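Local coordinates for protein putative Acetyltransferase from the GNAT family (Novosphingobium aromaticivorans DSM 12444, PDB 3EC4) that probably transfers an acyl group, such as acetyl from acetyl-CoA, to an unidentified acceptor, as a putative member of the GNAT acetyltransferase family, at residues P11-L16 against F40-P45; L84-A89 against A215-T220; I101-E106 against Y131-G136; T113-A118 against C164-Y169. All blocks are in the same frame, centred on the assembly; numbering follows the deposited sequence.

Interaction 1 (P11-L16 against F40-P45); sequences PVWNSL and FAAAAP
Trp-13 leaves helix 11-16 with CG anti to the backbone N (chi1 -179°), which lays its indole lengthwise over strand 41-43, a strand that crosses the helix at 92°. Its CB rests 3.7 Å from Ala-42 CB, and the same methyl group then meets the ring edge at CE3, close to the ring plane. Further out the six-membered ring reaches the backbone: CZ3 stands 3.3 Å from Ala-44 N, and at the tip CH2 touches Ala-44 CB at 3.7 Å. Ala-43 O lies over one face of the indole, 3.8 Å above its plane. Alanine suits the middle of the strand because Ala-42 CB fits close against the helix, 3.7 Å from Trp-13 N. From the preceding residue, Val-12 CG1 packs 3.9 Å from both Ala-42 CB and Phe-40 CB. An alanine in place of Trp-13 would probably loosen the end of the strand, since the whole indole cover of Ala-43 and Ala-44 would go. Arg-10 and Arg-31 make cation-pi contacts with the indole, and Arg-10 also hydrogen-bonds Ala-43 O. Strand 41-43 pairs with strand 30-32, while Phe-40 and Pro-11 pack on strand 61-66 of the main sheet.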
loop_
_atom_site.group_PDB
_atom_site.type_symbol
_atom_site.label_atom_id
_atom_site.label_comp_id
_atom_site.label_asym_id
_atom_site.label_seq_id
_atom_site.Cartn_x
_atom_site.Cartn_y
_atom_site.Cartn_z
ATOM N N PRO A 11 2.674 10.201 2.246
ATOM C CA PRO A 11 3.083 8.910 2.837
ATOM C C PRO A 11 4.285 8.281 2.140
ATOM O O PRO A 11 5.117 7.669 2.794
ATOM C CB PRO A 11 1.803 8.046 2.771
ATOM C CG PRO A 11 0.896 8.739 1.837
ATOM C CD PRO A 11 1.344 10.152 1.640
ATOM N N VAL A 12 4.437 8.511 0.846
ATOM C CA VAL A 12 5.624 8.004 0.127
ATOM C C VAL A 12 6.875 8.770 0.539
ATOM O O VAL A 12 7.912 8.177 0.871
ATOM C CB VAL A 12 5.428 8.097 -1.431
ATOM C CG1 VAL A 12 6.693 7.618 -2.147
ATOM C CG2 VAL A 12 4.206 7.313 -1.853
ATOM N N TRP A 13 6.792 10.098 0.444
ATOM C CA TRP A 13 7.882 10.961 0.806
ATOM C C TRP A 13 8.336 10.661 2.222
ATOM O O TRP A 13 9.521 10.401 2.477
ATOM C CB TRP A 13 7.484 12.417 0.626
ATOM C CG TRP A 13 8.572 13.424 0.963
ATOM C CD1 TRP A 13 8.640 14.180 2.086
ATOM C CD2 TRP A 13 9.696 13.814 0.149
ATOM N NE1 TRP A 13 9.719 15.012 2.040
ATOM C CE2 TRP A 13 10.402 14.802 0.871
ATOM C CE3 TRP A 13 10.188 13.405 -1.094
ATOM C CZ2 TRP A 13 11.575 15.396 0.391
ATOM C CZ3 TRP A 13 11.338 13.997 -1.577
ATOM C CH2 TRP A 13 12.037 14.976 -0.817
ATOM N N ASN A 14 7.366 10.624 3.126
ATOM C CA ASN A 14 7.695 10.547 4.528
ATOM C C ASN A 14 8.199 9.163 4.956
ATOM O O ASN A 14 9.118 9.068 5.759
ATOM C CB ASN A 14 6.524 11.019 5.330
ATOM C CG ASN A 14 6.340 12.517 5.245
ATOM O OD1 ASN A 14 7.302 13.287 5.020
ATOM N ND2 ASN A 14 5.129 12.951 5.464
ATOM N N SER A 15 7.631 8.116 4.369
ATOM C CA SER A 15 8.108 6.748 4.682
ATOM C C SER A 15 9.544 6.568 4.210
ATOM O O SER A 15 10.370 6.032 4.928
ATOM C CB SER A 15 7.175 5.668 4.091
ATOM O OG SER A 15 7.121 5.707 2.680
ATOM N N LEU A 16 9.832 7.025 2.996
ATOM C CA LEU A 16 11.167 6.868 2.407
ATOM C C LEU A 16 12.244 7.778 2.998
ATOM O O LEU A 16 13.437 7.493 2.871
ATOM C CB LEU A 16 11.101 7.053 0.886
ATOM C CG LEU A 16 10.294 6.022 0.110
ATOM C CD1 LEU A 16 10.223 6.436 -1.388
ATOM C CD2 LEU A 16 10.930 4.619 0.313
ATOM N N PHE A 40 6.696 3.251 -6.181
ATOM C CA PHE A 40 6.327 4.537 -5.594
ATOM C C PHE A 40 7.514 5.509 -5.614
ATOM O O PHE A 40 8.662 5.102 -5.466
ATOM C CB PHE A 40 5.811 4.380 -4.176
ATOM C CG PHE A 40 4.493 3.671 -4.116
ATOM C CD1 PHE A 40 3.341 4.325 -4.493
ATOM C CD2 PHE A 40 4.432 2.331 -3.764
ATOM C CE1 PHE A 40 2.145 3.686 -4.474
ATOM C CE2 PHE A 40 3.228 1.678 -3.770
ATOM C CZ PHE A 40 2.095 2.350 -4.126
ATOM N N ALA A 41 7.208 6.793 -5.803
ATOM C CA ALA A 41 8.249 7.857 -5.770
ATOM C C ALA A 41 7.636 9.161 -5.306
ATOM O O ALA A 41 6.419 9.311 -5.276
ATOM C CB ALA A 41 8.945 8.038 -7.163
ATOM N N ALA A 42 8.497 10.103 -4.921
ATOM C CA ALA A 42 8.062 11.405 -4.450
ATOM C C ALA A 42 9.199 12.401 -4.661
ATOM O O ALA A 42 10.397 12.031 -4.651
ATOM C CB ALA A 42 7.647 11.345 -2.963
ATOM N N ALA A 43 8.824 13.654 -4.827
ATOM C CA ALA A 43 9.791 14.767 -5.010
ATOM C C ALA A 43 9.640 15.830 -3.913
ATOM O O ALA A 43 8.548 16.055 -3.378
ATOM C CB ALA A 43 9.594 15.417 -6.402
ATOM N N ALA A 44 10.731 16.521 -3.607
ATOM C CA ALA A 44 10.659 17.640 -2.692
ATOM C C ALA A 44 9.745 18.671 -3.322
ATOM O O ALA A 44 9.685 18.770 -4.532
ATOM C CB ALA A 44 12.062 18.260 -2.444
ATOM N N PRO A 45 9.032 19.461 -2.500
ATOM C CA PRO A 45 8.297 20.576 -3.100
ATOM C C PRO A 45 9.231 21.436 -3.953
ATOM O O PRO A 45 10.340 21.739 -3.545
ATOM C CB PRO A 45 7.801 21.364 -1.888
ATOM C CG PRO A 45 7.823 20.426 -0.757
ATOM C CD PRO A 45 8.972 19.481 -1.034
#

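Interaction 2 (L84-A89 against A215-T220); sequences LLQMIA and ARRAMT
Strands 84-88 and 215-220 run antiparallel, with Leu-84 and Met-219 as a hydrogen-bonded pair, until a classic beta bulge sets Arg-216 and Arg-217 together against Gln-86. Gln-86 O takes a good bond from Arg-216 N at 2.8 Å and a weak one from Arg-217 N at 3.3 Å; Gln-86 N gives its proton to Arg-217 O. The near-helical twist of Arg-216 (psi -59°) brings both arginine side chains to the side of the sheet that Gln-86 faces. There Gln-86 and Arg-216 run alongside each other, and Arg-216 NH1 reaches Gln-86 OE1 at 2.8 Å, OE1 near the guanidinium plane and NH1 in the plane of the amide carbonyl, though the two groups are turned 31° apart. Glutamine suits this place because NE2 can still bond Leu-8 O and His-196. Asp-9 OD1 forms salt bridges with both Arg-216 and Arg-217, so its single negative charge would probably offset the two only in part. The Gln-86 CB methylene packs on CG of Met-219, a selenomethionine here, at 3.8 Å. On the reverse face Leu-85 CD1 covers Ala-215 CB at 3.9 Å, and Leu-85 and Met-87 pack against helix 202-210, while strand 192-198 flanks strand 76-88 on its other edge.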
loop_
_atom_site.group_PDB
_atom_site.type_symbol
_atom_site.label_atom_id
_atom_site.label_comp_id
_atom_site.label_asym_id
_atom_site.label_seq_id
_atom_site.Cartn_x
_atom_site.Cartn_y
_atom_site.Cartn_z
ATOM N N LEU A 84 -8.387 8.913 -4.046
ATOM C CA LEU A 84 -8.371 8.011 -2.877
ATOM C C LEU A 84 -9.056 8.614 -1.666
ATOM O O LEU A 84 -9.112 9.839 -1.501
ATOM C CB LEU A 84 -6.932 7.677 -2.465
ATOM C CG LEU A 84 -6.014 7.182 -3.556
ATOM C CD1 LEU A 84 -4.578 6.985 -2.994
ATOM C CD2 LEU A 84 -6.565 5.891 -4.232
ATOM N N LEU A 85 -9.493 7.734 -0.755
ATOM C CA LEU A 85 -9.916 8.158 0.570
ATOM C C LEU A 85 -8.896 7.534 1.495
ATOM O O LEU A 85 -8.752 6.302 1.511
ATOM C CB LEU A 85 -11.336 7.677 0.906
ATOM C CG LEU A 85 -11.817 8.051 2.330
ATOM C CD1 LEU A 85 -11.905 9.577 2.560
ATOM C CD2 LEU A 85 -13.117 7.365 2.703
ATOM N N GLN A 86 -8.165 8.368 2.210
ATOM C CA GLN A 86 -7.244 7.860 3.240
ATOM C C GLN A 86 -7.951 7.708 4.574
ATOM O O GLN A 86 -8.657 8.620 5.005
ATOM C CB GLN A 86 -6.047 8.803 3.365
ATOM C CG GLN A 86 -4.974 8.294 4.298
ATOM C CD GLN A 86 -3.888 9.349 4.489
ATOM O OE1 GLN A 86 -4.037 10.218 5.327
ATOM N NE2 GLN A 86 -2.840 9.300 3.685
HETATM N N MSE A 87 -7.758 6.558 5.235
HETATM C CA MSE A 87 -8.465 6.184 6.476
HETATM C C MSE A 87 -7.499 5.774 7.577
HETATM O O MSE A 87 -6.429 5.280 7.294
HETATM C CB MSE A 87 -9.479 5.045 6.218
HETATM C CG MSE A 87 -10.368 5.353 5.064
HETATM SE SE MSE A 87 -11.746 4.079 4.743
HETATM C CE MSE A 87 -12.976 4.558 6.165
ATOM N N ILE A 88 -7.886 6.028 8.821
ATOM C CA ILE A 88 -7.050 5.785 9.979
ATOM C C ILE A 88 -7.822 5.007 11.017
ATOM O O ILE A 88 -9.004 5.260 11.236
ATOM C CB ILE A 88 -6.463 7.138 10.522
ATOM C CG1 ILE A 88 -5.326 6.929 11.523
ATOM C CG2 ILE A 88 -7.531 8.023 11.104
ATOM C CD1 ILE A 88 -4.569 8.277 11.844
ATOM N N ALA A 89 -7.142 4.081 11.680
ATOM C CA ALA A 89 -7.762 3.337 12.769
ATOM C C ALA A 89 -7.086 3.716 14.084
ATOM O O ALA A 89 -6.241 2.976 14.572
ATOM C CB ALA A 89 -7.695 1.808 12.523
ATOM N N ALA A 215 -12.531 8.003 8.017
ATOM C CA ALA A 215 -12.035 8.864 6.974
ATOM C C ALA A 215 -11.138 9.910 7.568
ATOM O O ALA A 215 -11.508 10.593 8.526
ATOM C CB ALA A 215 -13.202 9.535 6.224
ATOM N N ARG A 216 -9.945 10.031 7.022
ATOM C CA ARG A 216 -9.037 11.065 7.442
ATOM C C ARG A 216 -9.046 12.217 6.425
ATOM O O ARG A 216 -9.341 13.351 6.786
ATOM C CB ARG A 216 -7.627 10.533 7.618
ATOM C CG ARG A 216 -6.782 11.526 8.373
ATOM C CD ARG A 216 -5.331 11.293 8.269
ATOM N NE ARG A 216 -4.660 12.567 8.456
ATOM C CZ ARG A 216 -3.966 13.244 7.537
ATOM N NH1 ARG A 216 -3.741 12.792 6.297
ATOM N NH2 ARG A 216 -3.449 14.401 7.908
ATOM N N ARG A 217 -8.716 11.922 5.168
ATOM C CA ARG A 217 -8.759 12.921 4.132
ATOM C C ARG A 217 -8.715 12.279 2.762
ATOM O O ARG A 217 -8.317 11.114 2.594
ATOM C CB ARG A 217 -7.614 13.924 4.263
ATOM C CG ARG A 217 -6.243 13.345 4.054
ATOM C CD ARG A 217 -5.133 14.415 3.896
ATOM N NE ARG A 217 -5.404 15.405 2.869
ATOM C CZ ARG A 217 -4.753 16.546 2.718
ATOM N NH1 ARG A 217 -3.728 16.886 3.509
ATOM N NH2 ARG A 217 -5.122 17.347 1.760
ATOM N N ALA A 218 -9.077 13.082 1.770
ATOM C CA ALA A 218 -8.901 12.708 0.381
ATOM C C ALA A 218 -7.439 12.818 -0.004
ATOM O O ALA A 218 -6.689 13.703 0.485
ATOM C CB ALA A 218 -9.767 13.591 -0.540
HETATM N N MSE A 219 -7.022 11.884 -0.855
HETATM C CA MSE A 219 -5.698 11.890 -1.460
HETATM C C MSE A 219 -5.834 11.564 -2.946
HETATM O O MSE A 219 -6.915 11.226 -3.423
HETATM C CB MSE A 219 -4.751 10.889 -0.763
HETATM C CG MSE A 219 -4.561 11.122 0.742
HETATM SE SE MSE A 219 -3.372 12.587 1.082
HETATM C CE MSE A 219 -1.741 11.657 0.655
ATOM N N THR A 220 -4.725 11.663 -3.672
ATOM C CA THR A 220 -4.667 11.311 -5.088
ATOM C C THR A 220 -3.424 10.491 -5.418
ATOM O O THR A 220 -2.294 10.897 -5.094
ATOM C CB THR A 220 -4.641 12.563 -5.963
ATOM O OG1 THR A 220 -5.721 13.425 -5.568
ATOM C CG2 THR A 220 -4.757 12.225 -7.444
#

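Interaction 3 (I101-E106 against Y131-G136); sequences IVALGE and YGQFYG
Phe-134 O is gripped by two N-H groups. Leu-104 N comes from across the strands at 2.9 Å, almost straight at 177°, and Gln-133 NE2 closes in from the neighbouring residue at 3.0 Å; both donors stand above the carbonyl plane. A bend at chi2 (66°) folds the glutamine amide back for this bond and also carries NE2 to 3.6 Å from Ala-103 CB. A water extends the pairing, accepting from Phe-134 N and donating to Leu-104 O. The strands here, 102-103 and 134-139, probably correspond to the first two strands of the GNAT core, and 102-103 borders the main sheet. Val-102 and Gly-136 form a hydrogen-bonded antiparallel pair, with Val-102 N to Gly-136 O at 2.9 Å and Gly-136 N to Val-102 O at 2.8 Å. Glycine suits this position because a CB would run into Leu-104 CD2; instead Leu-104 CG lies 3.6 Å from Gly-136 N. On the face carrying Tyr-135, Ile-101 CG2 meets Tyr-135 CB at 3.6 Å, the two side chains crossing at about a right angle. Leu-178 and Lys-181 of helix 174-188 pack on both Ile-101 and Tyr-135, whereas Leu-104 and Phe-134 touch Met-112 of helix 109-118.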
loop_
_atom_site.group_PDB
_atom_site.type_symbol
_atom_site.label_atom_id
_atom_site.label_comp_id
_atom_site.label_asym_id
_atom_site.label_seq_id
_atom_site.Cartn_x
_atom_site.Cartn_y
_atom_site.Cartn_z
ATOM N N ILE A 101 -5.985 -17.888 10.728
ATOM C CA ILE A 101 -5.120 -16.954 10.000
ATOM C C ILE A 101 -3.677 -17.365 10.286
ATOM O O ILE A 101 -3.283 -17.484 11.464
ATOM C CB ILE A 101 -5.357 -15.493 10.417
ATOM C CG1 ILE A 101 -6.831 -15.118 10.368
ATOM C CG2 ILE A 101 -4.509 -14.516 9.542
ATOM C CD1 ILE A 101 -7.490 -15.443 9.064
ATOM N N VAL A 102 -2.908 -17.621 9.226
ATOM C CA VAL A 102 -1.514 -18.060 9.322
ATOM C C VAL A 102 -0.547 -16.988 8.827
ATOM O O VAL A 102 -0.826 -16.284 7.871
ATOM C CB VAL A 102 -1.274 -19.392 8.520
ATOM C CG1 VAL A 102 -2.120 -20.558 9.101
ATOM C CG2 VAL A 102 -1.581 -19.212 7.029
ATOM N N ALA A 103 0.583 -16.826 9.508
ATOM C CA ALA A 103 1.652 -15.967 9.012
ATOM C C ALA A 103 2.233 -16.559 7.706
ATOM O O ALA A 103 2.452 -17.767 7.589
ATOM C CB ALA A 103 2.761 -15.803 10.063
ATOM N N LEU A 104 2.473 -15.703 6.722
ATOM C CA LEU A 104 3.102 -16.113 5.485
ATOM C C LEU A 104 4.592 -15.802 5.496
ATOM O O LEU A 104 5.055 -14.930 6.222
ATOM C CB LEU A 104 2.438 -15.422 4.307
ATOM C CG LEU A 104 0.930 -15.742 4.220
ATOM C CD1 LEU A 104 0.291 -14.983 3.062
ATOM C CD2 LEU A 104 0.672 -17.243 4.145
ATOM N N GLY A 105 5.339 -16.482 4.651
ATOM C CA GLY A 105 6.769 -16.245 4.554
ATOM C C GLY A 105 7.331 -16.634 3.219
ATOM O O GLY A 105 6.588 -16.840 2.273
ATOM N N GLU A 106 8.658 -16.808 3.156
ATOM C CA GLU A 106 9.326 -17.003 1.876
ATOM C C GLU A 106 8.752 -18.167 1.093
ATOM O O GLU A 106 8.664 -18.093 -0.110
ATOM C CB GLU A 106 10.832 -17.236 2.076
ATOM C CG GLU A 106 11.669 -16.935 0.829
ATOM C CD GLU A 106 13.178 -17.161 1.043
ATOM O OE1 GLU A 106 13.537 -17.998 1.913
ATOM O OE2 GLU A 106 13.989 -16.507 0.330
ATOM N N TYR A 131 7.944 -6.193 2.495
ATOM C CA TYR A 131 7.659 -4.819 2.967
ATOM C C TYR A 131 7.298 -4.861 4.443
ATOM O O TYR A 131 7.573 -3.929 5.184
ATOM C CB TYR A 131 6.519 -4.209 2.166
ATOM C CG TYR A 131 6.681 -2.799 1.681
ATOM C CD1 TYR A 131 7.154 -1.789 2.514
ATOM C CD2 TYR A 131 6.327 -2.471 0.384
ATOM C CE1 TYR A 131 7.257 -0.474 2.035
ATOM C CE2 TYR A 131 6.410 -1.193 -0.088
ATOM C CZ TYR A 131 6.888 -0.198 0.728
ATOM O OH TYR A 131 6.968 1.092 0.245
ATOM N N GLY A 132 6.683 -5.968 4.859
ATOM C CA GLY A 132 6.309 -6.199 6.251
ATOM C C GLY A 132 5.607 -7.537 6.407
ATOM O O GLY A 132 5.737 -8.424 5.555
ATOM N N GLN A 133 4.853 -7.675 7.493
ATOM C CA GLN A 133 4.190 -8.944 7.805
ATOM C C GLN A 133 3.018 -9.168 6.885
ATOM O O GLN A 133 2.178 -8.291 6.712
ATOM C CB GLN A 133 3.669 -8.942 9.230
ATOM C CG GLN A 133 3.069 -10.287 9.675
ATOM C CD GLN A 133 4.089 -11.384 9.757
ATOM O OE1 GLN A 133 5.131 -11.208 10.383
ATOM N NE2 GLN A 133 3.815 -12.521 9.112
ATOM N N PHE A 134 2.918 -10.394 6.382
ATOM C CA PHE A 134 1.774 -10.890 5.653
ATOM C C PHE A 134 1.117 -12.072 6.329
ATOM O O PHE A 134 1.783 -12.898 6.980
ATOM C CB PHE A 134 2.202 -11.250 4.215
ATOM C CG PHE A 134 2.161 -10.072 3.280
ATOM C CD1 PHE A 134 3.178 -9.131 3.299
ATOM C CD2 PHE A 134 1.097 -9.885 2.425
ATOM C CE1 PHE A 134 3.119 -8.007 2.470
ATOM C CE2 PHE A 134 1.037 -8.763 1.592
ATOM C CZ PHE A 134 2.051 -7.847 1.607
ATOM N N TYR A 135 -0.211 -12.110 6.245
ATOM C CA TYR A 135 -1.008 -13.198 6.756
ATOM C C TYR A 135 -1.862 -13.753 5.622
ATOM O O TYR A 135 -2.137 -13.062 4.613
ATOM C CB TYR A 135 -1.895 -12.692 7.893
ATOM C CG TYR A 135 -1.120 -12.347 9.164
ATOM C CD1 TYR A 135 -0.690 -13.333 10.005
ATOM C CD2 TYR A 135 -0.808 -11.035 9.490
ATOM C CE1 TYR A 135 0.004 -13.034 11.169
ATOM C CE2 TYR A 135 -0.108 -10.730 10.657
ATOM C CZ TYR A 135 0.293 -11.752 11.482
ATOM O OH TYR A 135 1.017 -11.495 12.651
ATOM N N GLY A 136 -2.270 -15.004 5.789
ATOM C CA GLY A 136 -3.069 -15.666 4.793
ATOM C C GLY A 136 -4.092 -16.567 5.432
ATOM O O GLY A 136 -4.022 -16.859 6.611
HETATM O O HOH W 1 5.359 -12.090 6.220
#

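Interaction 4 (T113-A118 against C164-Y169); sequences TALALA and CTWPEY
Helix 109-118, probably the first helix of the GNAT fold, packs here on the end of strand 157-165, shortly before the segment starting at Arg-170 that leads into helix 174-188 and matches the Q/R-x-x-G-x-G/A motif, which binds the acetyl-CoA pyrophosphate in relatives. The tight part centres on Leu-115. With CG anti to its backbone N (chi1 173°), it sends CD1 over the five-membered ring of Trp-166 in a CH-pi contact, 3.5 Å from the centroid and only 2° off the ring normal. Leu-115 CA closes on CZ2 of the same indole at 3.4 Å. Leu-115 CG also meets Cys-164 SG at 3.5 Å in one of the two conformers modelled for Cys-164; the small thiol suits a place so close against the branched leucine. The looser side is at the exposed Ala-114, whose CB stays 4.1 Å from Trp-166 CZ2. Replacing Trp-166 by an alanine would probably uncover Leu-115 and loosen the join of helix and strand, because the indole supplies most of what the helix touches. Ala-118, though exposed, makes a close local touch with its compact methyl: CB comes obliquely to the ring, 3.3 Å from Trp-166 CZ3.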
loop_
_atom_site.group_PDB
_atom_site.type_symbol
_atom_site.label_atom_id
_atom_site.label_comp_id
_atom_site.label_asym_id
_atom_site.label_seq_id
_atom_site.Cartn_x
_atom_site.Cartn_y
_atom_site.Cartn_z
ATOM N N THR A 113 2.377 -14.409 -5.037
ATOM C CA THR A 113 2.542 -13.778 -6.345
ATOM C C THR A 113 1.420 -14.095 -7.332
ATOM O O THR A 113 0.912 -13.193 -8.005
ATOM C CB THR A 113 3.916 -14.125 -6.894
ATOM O OG1 THR A 113 4.887 -13.451 -6.088
ATOM C CG2 THR A 113 4.023 -13.654 -8.360
ATOM N N ALA A 114 1.031 -15.353 -7.457
ATOM C CA ALA A 114 -0.077 -15.723 -8.340
ATOM C C ALA A 114 -1.345 -14.977 -7.933
ATOM O O ALA A 114 -2.046 -14.419 -8.778
ATOM C CB ALA A 114 -0.347 -17.172 -8.300
ATOM N N LEU A 115 -1.653 -15.019 -6.636
ATOM C CA LEU A 115 -2.870 -14.335 -6.109
ATOM C C LEU A 115 -2.848 -12.839 -6.396
ATOM O O LEU A 115 -3.826 -12.291 -6.954
ATOM C CB LEU A 115 -3.020 -14.622 -4.607
ATOM C CG LEU A 115 -4.109 -13.887 -3.811
ATOM C CD1 LEU A 115 -5.538 -14.155 -4.327
ATOM C CD2 LEU A 115 -3.959 -14.344 -2.304
ATOM N N ALA A 116 -1.725 -12.186 -6.076
ATOM C CA ALA A 116 -1.588 -10.789 -6.270
ATOM C C ALA A 116 -1.732 -10.369 -7.743
ATOM O O ALA A 116 -2.437 -9.397 -8.061
ATOM C CB ALA A 116 -0.263 -10.301 -5.724
ATOM N N LEU A 117 -1.079 -11.091 -8.642
ATOM C CA LEU A 117 -1.126 -10.736 -10.064
ATOM C C LEU A 117 -2.533 -10.938 -10.671
ATOM O O LEU A 117 -2.896 -10.227 -11.604
ATOM C CB LEU A 117 -0.039 -11.494 -10.845
ATOM C CG LEU A 117 1.426 -11.167 -10.448
ATOM C CD1 LEU A 117 2.428 -11.981 -11.296
ATOM C CD2 LEU A 117 1.738 -9.667 -10.547
ATOM N N ALA A 118 -3.316 -11.865 -10.121
ATOM C CA ALA A 118 -4.664 -12.188 -10.568
ATOM C C ALA A 118 -5.789 -11.279 -9.998
ATOM O O ALA A 118 -6.911 -11.289 -10.500
ATOM C CB ALA A 118 -4.986 -13.599 -10.175
ATOM N N CYS A 164 -6.232 -9.263 -0.701
ATOM C CA CYS A 164 -6.852 -9.816 -1.889
ATOM C C CYS A 164 -7.192 -11.258 -1.696
ATOM O O CYS A 164 -6.497 -11.980 -0.962
ATOM C CB CYS A 164 -5.909 -9.677 -3.050
ATOM S SG CYS A 164 -4.399 -10.554 -2.703
ATOM N N THR A 165 -8.226 -11.665 -2.429
ATOM C CA THR A 165 -8.901 -12.939 -2.258
ATOM C C THR A 165 -9.170 -13.464 -3.661
ATOM O O THR A 165 -9.605 -12.688 -4.524
ATOM C CB THR A 165 -10.266 -12.782 -1.504
ATOM O OG1 THR A 165 -10.065 -12.118 -0.234
ATOM C CG2 THR A 165 -10.927 -14.130 -1.272
ATOM N N TRP A 166 -8.876 -14.742 -3.917
ATOM C CA TRP A 166 -9.250 -15.334 -5.223
ATOM C C TRP A 166 -10.770 -15.203 -5.327
ATOM O O TRP A 166 -11.471 -15.385 -4.349
ATOM C CB TRP A 166 -8.916 -16.834 -5.304
ATOM C CG TRP A 166 -7.453 -17.131 -5.378
ATOM C CD1 TRP A 166 -6.648 -17.621 -4.360
ATOM C CD2 TRP A 166 -6.600 -16.936 -6.496
ATOM N NE1 TRP A 166 -5.348 -17.716 -4.799
ATOM C CE2 TRP A 166 -5.298 -17.334 -6.111
ATOM C CE3 TRP A 166 -6.800 -16.453 -7.787
ATOM C CZ2 TRP A 166 -4.218 -17.276 -6.982
ATOM C CZ3 TRP A 166 -5.730 -16.395 -8.642
ATOM C CH2 TRP A 166 -4.464 -16.829 -8.247
ATOM N N PRO A 167 -11.281 -14.931 -6.535
ATOM C CA PRO A 167 -12.726 -14.851 -6.764
ATOM C C PRO A 167 -13.500 -16.020 -6.219
ATOM O O PRO A 167 -14.553 -15.798 -5.580
ATOM C CB PRO A 167 -12.833 -14.778 -8.276
ATOM C CG PRO A 167 -11.604 -14.136 -8.707
ATOM C CD PRO A 167 -10.525 -14.649 -7.755
ATOM N N GLU A 168 -12.992 -17.241 -6.385
ATOM C CA GLU A 168 -13.689 -18.417 -5.909
ATOM C C GLU A 168 -13.824 -18.524 -4.380
ATOM O O GLU A 168 -14.635 -19.338 -3.892
ATOM C CB GLU A 168 -13.083 -19.710 -6.481
ATOM C CG GLU A 168 -11.624 -19.933 -6.169
ATOM C CD GLU A 168 -10.670 -19.412 -7.220
ATOM O OE1 GLU A 168 -10.919 -18.313 -7.799
ATOM O OE2 GLU A 168 -9.614 -20.074 -7.410
ATOM N N TYR A 169 -13.049 -17.730 -3.632
ATOM C CA TYR A 169 -13.175 -17.689 -2.168
ATOM C C TYR A 169 -13.767 -16.389 -1.614
ATOM O O TYR A 169 -13.698 -16.122 -0.389
ATOM C CB TYR A 169 -11.824 -17.933 -1.496
ATOM C CG TYR A 169 -11.180 -19.198 -1.987
ATOM C CD1 TYR A 169 -11.771 -20.441 -1.772
ATOM C CD2 TYR A 169 -9.991 -19.145 -2.683
ATOM C CE1 TYR A 169 -11.168 -21.609 -2.265
ATOM C CE2 TYR A 169 -9.372 -20.295 -3.159
ATOM C CZ TYR A 169 -9.962 -21.513 -2.960
ATOM O OH TYR A 169 -9.315 -22.613 -3.457
#

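In the fold
The contacts form two groups in the chain. Interactions 1 and 2, centres about 17 Å apart, touch where Pro-11 CD meets Met-219 CE at 3.6 Å, so helix 11-17 lies against strand 214-226 of the main sheet. Interactions 3 and 4, about 15 Å apart between centres, sit about 25 Å from interaction 2 and are joined through helix 109-118, which connects strands 102-103 and 134-139. Along the chain interaction 1 closes first; interactions 3 and 4 cross each other inside the loop closed by interaction 2. That long closure ties strand 76-88, from the N-terminal half, into the probable acetyltransferase sheet beside its last strand.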